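Local coordinates for protein uncharacterized tRNA/rRNA methyltransferase HI_0380 (Haemophilus influenzae, PDB 3ILK) that probably methylates tRNA or rRNA using S-adenosyl-L-methionine, as a member of the TrmH family of RNA methyltransferases, at residues 79-84 with 111-116. Sequence-based numbering, arbitrary orientation.
Sequences IGTSAR and IVFGRE. With EDO (1,2-ethanediol), chain C.
At the F113 ring the methyl CG2 of T81 approaches obliquely beside CD2 and CE2 of F113, 3.6 Å from CD2. O1 of a bound 1,2-ethanediol lies close to the ring plane at its edge, also near CD2. The CA-CB bond of T81 is directed toward 111-116, and the side chain divides its work: with chi1 at 55°, OG1 sits between the backbone N and the carbonyl carbon, while CG2 is anti to the carbonyl carbon and is turned to the ring. OG1 is 2.7 Å from a water that also bonds weakly to T81 O and G114 N, and makes a weak 3.3 Å hydrogen bond with O1 of the diol. Just before this pair in the two strands, the backbones run parallel, their axes 22° apart, with I79 beside I111 and G80 beside V112. V112 is held through both its own N and its own O: the N donates to I79 O at 2.7 Å, and the O accepts from T81 N at 2.8 Å, T81 N lying almost straight out from the V112 carbonyl (C=O...N 178°). CA-H...O contacts from I111 to I79 O and from G80 to V112 O accompany these hydrogen bonds. I79 and I111 share one face of the sheet, CB of I79 4.2 Å from CG2 of I111. T81, S82, A83 and G114 belong to the S-adenosyl-L-methionine site inferred from relatives, so the diol, probably from the crystallisation liquor, may mark part of that pocket. Strands 77-81 and 109-113 are neighbours in the parallel sheet of this SPOUT-clan fold, flanked by 130-132 beyond the former and 8-13 beyond the latter; helix 145-169 packs against F113 through L145, V149 and V152, and against I111 through L156.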
ATOM      1  N   ILE A  79       0.891  17.812  18.764  1.00 20.75           N
ATOM      2  CA  ILE A  79       1.616  16.586  18.606  1.00 21.50           C
ATOM      3  C   ILE A  79       3.000  17.039  18.253  1.00 21.50           C
ATOM      4  O   ILE A  79       3.155  17.801  17.253  1.00 22.57           O
ATOM      5  CB  ILE A  79       1.136  15.739  17.422  1.00 21.62           C
ATOM      6  CG1 ILE A  79      -0.365  15.328  17.579  1.00 21.18           C
ATOM      7  CG2 ILE A  79       1.928  14.411  17.328  1.00 19.95           C
ATOM      8  CD1 ILE A  79      -0.618  14.805  18.903  1.00 23.84           C
ATOM      9  N   GLY A  80       3.997  16.606  19.029  1.00 21.12           N
ATOM     10  CA  GLY A  80       5.440  16.910  18.618  1.00 20.76           C
ATOM     11  C   GLY A  80       6.167  15.643  18.186  1.00 21.35           C
ATOM     12  O   GLY A  80       5.982  14.566  18.765  1.00 22.95           O
ATOM     13  N   THR A  81       6.993  15.717  17.153  1.00 22.62           N
ATOM     14  CA  THR A  81       7.720  14.534  16.755  1.00 23.38           C
ATOM     15  C   THR A  81       8.853  14.387  17.777  1.00 24.89           C
ATOM     16  O   THR A  81       9.342  15.382  18.365  1.00 25.48           O
ATOM     17  CB  THR A  81       8.382  14.648  15.350  1.00 23.47           C
ATOM     18  OG1 THR A  81       9.198  15.798  15.358  1.00 23.91           O
ATOM     19  CG2 THR A  81       7.344  14.788  14.219  1.00 20.29           C
ATOM     20  N   SER A  82       9.245  13.144  18.010  1.00 24.99           N
ATOM     21  CA  SER A  82      10.374  12.859  18.869  1.00 25.47           C
ATOM     22  C   SER A  82      10.982  11.485  18.678  1.00 24.78           C
ATOM     23  O   SER A  82      10.309  10.544  18.235  1.00 24.10           O
ATOM     24  CB  SER A  82      10.033  13.079  20.330  1.00 25.33           C
ATOM     25  OG  SER A  82       9.359  11.999  20.897  1.00 30.03           O
ATOM     26  N   ALA A  83      12.253  11.395  19.050  1.00 25.40           N
ATOM     27  CA  ALA A  83      12.917  10.126  19.263  1.00 25.62           C
ATOM     28  C   ALA A  83      12.145   9.304  20.290  1.00 26.10           C
ATOM     29  O   ALA A  83      11.271   9.795  21.050  1.00 24.76           O
ATOM     30  CB  ALA A  83      14.373  10.330  19.726  1.00 26.12           C
ATOM     31  N   ARG A  84      12.489   8.029  20.314  1.00 25.82           N
ATOM     32  CA  ARG A  84      11.869   7.109  21.228  1.00 26.56           C
ATOM     33  C   ARG A  84      12.513   7.255  22.604  1.00 25.58           C
ATOM     34  O   ARG A  84      13.196   6.378  23.065  1.00 26.93           O
ATOM     35  CB  ARG A  84      11.927   5.673  20.659  1.00 27.05           C
ATOM     36  CG  ARG A  84      10.709   4.854  21.125  1.00 31.84           C
ATOM     37  CD  ARG A  84      10.441   3.539  20.374  1.00 35.91           C
ATOM     38  NE  ARG A  84       8.990   3.307  20.442  1.00 43.68           N
ATOM     39  CZ  ARG A  84       8.302   3.191  21.583  1.00 46.16           C
ATOM     40  NH1 ARG A  84       8.930   3.244  22.757  1.00 49.58           N
ATOM     41  NH2 ARG A  84       6.986   3.015  21.566  1.00 48.67           N
ATOM     42  N   ILE A 111       0.891  19.802  14.398  1.00 21.79           N
ATOM     43  CA  ILE A 111       1.937  18.814  14.466  1.00 19.50           C
ATOM     44  C   ILE A 111       3.274  19.518  14.312  1.00 21.08           C
ATOM     45  O   ILE A 111       3.507  20.151  13.293  1.00 21.20           O
ATOM     46  CB  ILE A 111       1.708  17.730  13.411  1.00 20.07           C
ATOM     47  CG1 ILE A 111       0.229  17.220  13.510  1.00 19.26           C
ATOM     48  CG2 ILE A 111       2.693  16.607  13.615  1.00 18.40           C
ATOM     49  CD1 ILE A 111      -0.148  16.289  12.369  1.00 23.36           C
ATOM     50  N   VAL A 112       4.161  19.344  15.305  1.00 21.24           N
ATOM     51  CA  VAL A 112       5.364  20.123  15.439  1.00 21.37           C
ATOM     52  C   VAL A 112       6.507  19.194  15.150  1.00 22.52           C
ATOM     53  O   VAL A 112       6.633  18.142  15.774  1.00 23.70           O
ATOM     54  CB  VAL A 112       5.516  20.790  16.874  1.00 21.36           C
ATOM     55  CG1 VAL A 112       6.715  21.785  16.890  1.00 21.13           C
ATOM     56  CG2 VAL A 112       4.167  21.534  17.274  1.00 18.20           C
ATOM     57  N   PHE A 113       7.311  19.618  14.189  1.00 22.38           N
ATOM     58  CA  PHE A 113       8.523  18.949  13.739  1.00 23.08           C
ATOM     59  C   PHE A 113       9.697  19.673  14.340  1.00 24.70           C
ATOM     60  O   PHE A 113       9.963  20.865  14.017  1.00 25.94           O
ATOM     61  CB  PHE A 113       8.557  18.919  12.204  1.00 21.05           C
ATOM     62  CG  PHE A 113       7.465  18.052  11.600  1.00 22.12           C
ATOM     63  CD1 PHE A 113       6.150  18.533  11.465  1.00 20.36           C
ATOM     64  CD2 PHE A 113       7.750  16.754  11.183  1.00 18.89           C
ATOM     65  CE1 PHE A 113       5.145  17.730  10.916  1.00 25.59           C
ATOM     66  CE2 PHE A 113       6.754  15.944  10.657  1.00 22.17           C
ATOM     67  CZ  PHE A 113       5.444  16.428  10.533  1.00 20.84           C
ATOM     68  N   GLY A 114      10.418  18.965  15.224  1.00 24.94           N
ATOM     69  CA  GLY A 114      11.493  19.595  15.972  1.00 23.46           C
ATOM     70  C   GLY A 114      12.675  19.595  15.059  1.00 25.17           C
ATOM     71  O   GLY A 114      12.631  19.004  13.974  1.00 23.07           O
ATOM     72  N   ARG A 115      13.726  20.273  15.490  1.00 26.11           N
ATOM     73  CA  ARG A 115      14.977  20.324  14.775  1.00 28.82           C
ATOM     74  C   ARG A 115      15.615  18.945  14.547  1.00 29.74           C
ATOM     75  O   ARG A 115      15.695  18.113  15.464  1.00 28.63           O
ATOM     76  CB  ARG A 115      15.940  21.182  15.582  1.00 29.78           C
ATOM     77  CG  ARG A 115      15.391  22.559  15.933  1.00 35.22           C
ATOM     78  CD  ARG A 115      15.868  23.072  17.334  1.00 40.65           C
ATOM     79  NE  ARG A 115      14.820  22.755  18.318  1.00 46.02           N
ATOM     80  CZ  ARG A 115      14.188  23.641  19.093  1.00 43.09           C
ATOM     81  NH1 ARG A 115      13.255  23.229  19.906  1.00 32.69           N
ATOM     82  NH2 ARG A 115      14.475  24.935  19.047  1.00 46.91           N
ATOM     83  N   GLU A 116      16.108  18.734  13.320  1.00 30.70           N
ATOM     84  CA  GLU A 116      16.852  17.543  12.941  1.00 31.53           C
ATOM     85  C   GLU A 116      18.013  17.318  13.945  1.00 31.03           C
ATOM     86  O   GLU A 116      18.727  18.241  14.296  1.00 31.66           O
ATOM     87  CB  GLU A 116      17.382  17.748  11.511  1.00 33.42           C
ATOM     88  CG  GLU A 116      17.351  16.505  10.595  1.00 36.86           C
ATOM     89  CD  GLU A 116      17.513  16.855   9.113  1.00 38.70           C
ATOM     90  OE1 GLU A 116      16.615  17.542   8.532  1.00 33.76           O
ATOM     91  OE2 GLU A 116      18.551  16.422   8.518  1.00 43.19           O
TER
HETATM   92  C1  EDO C 242      11.551  16.556  12.503  1.00 55.20           C
HETATM   93  O1  EDO C 242      10.984  15.238  12.637  1.00 60.30           O
HETATM   94  C2  EDO C 242      12.996  16.487  11.963  1.00 57.47           C
HETATM   95  O2  EDO C 242      13.300  15.164  11.491  1.00 58.15           O
HETATM   96  O   HOH W   1      11.546  16.176  16.586  1.00 47.54           O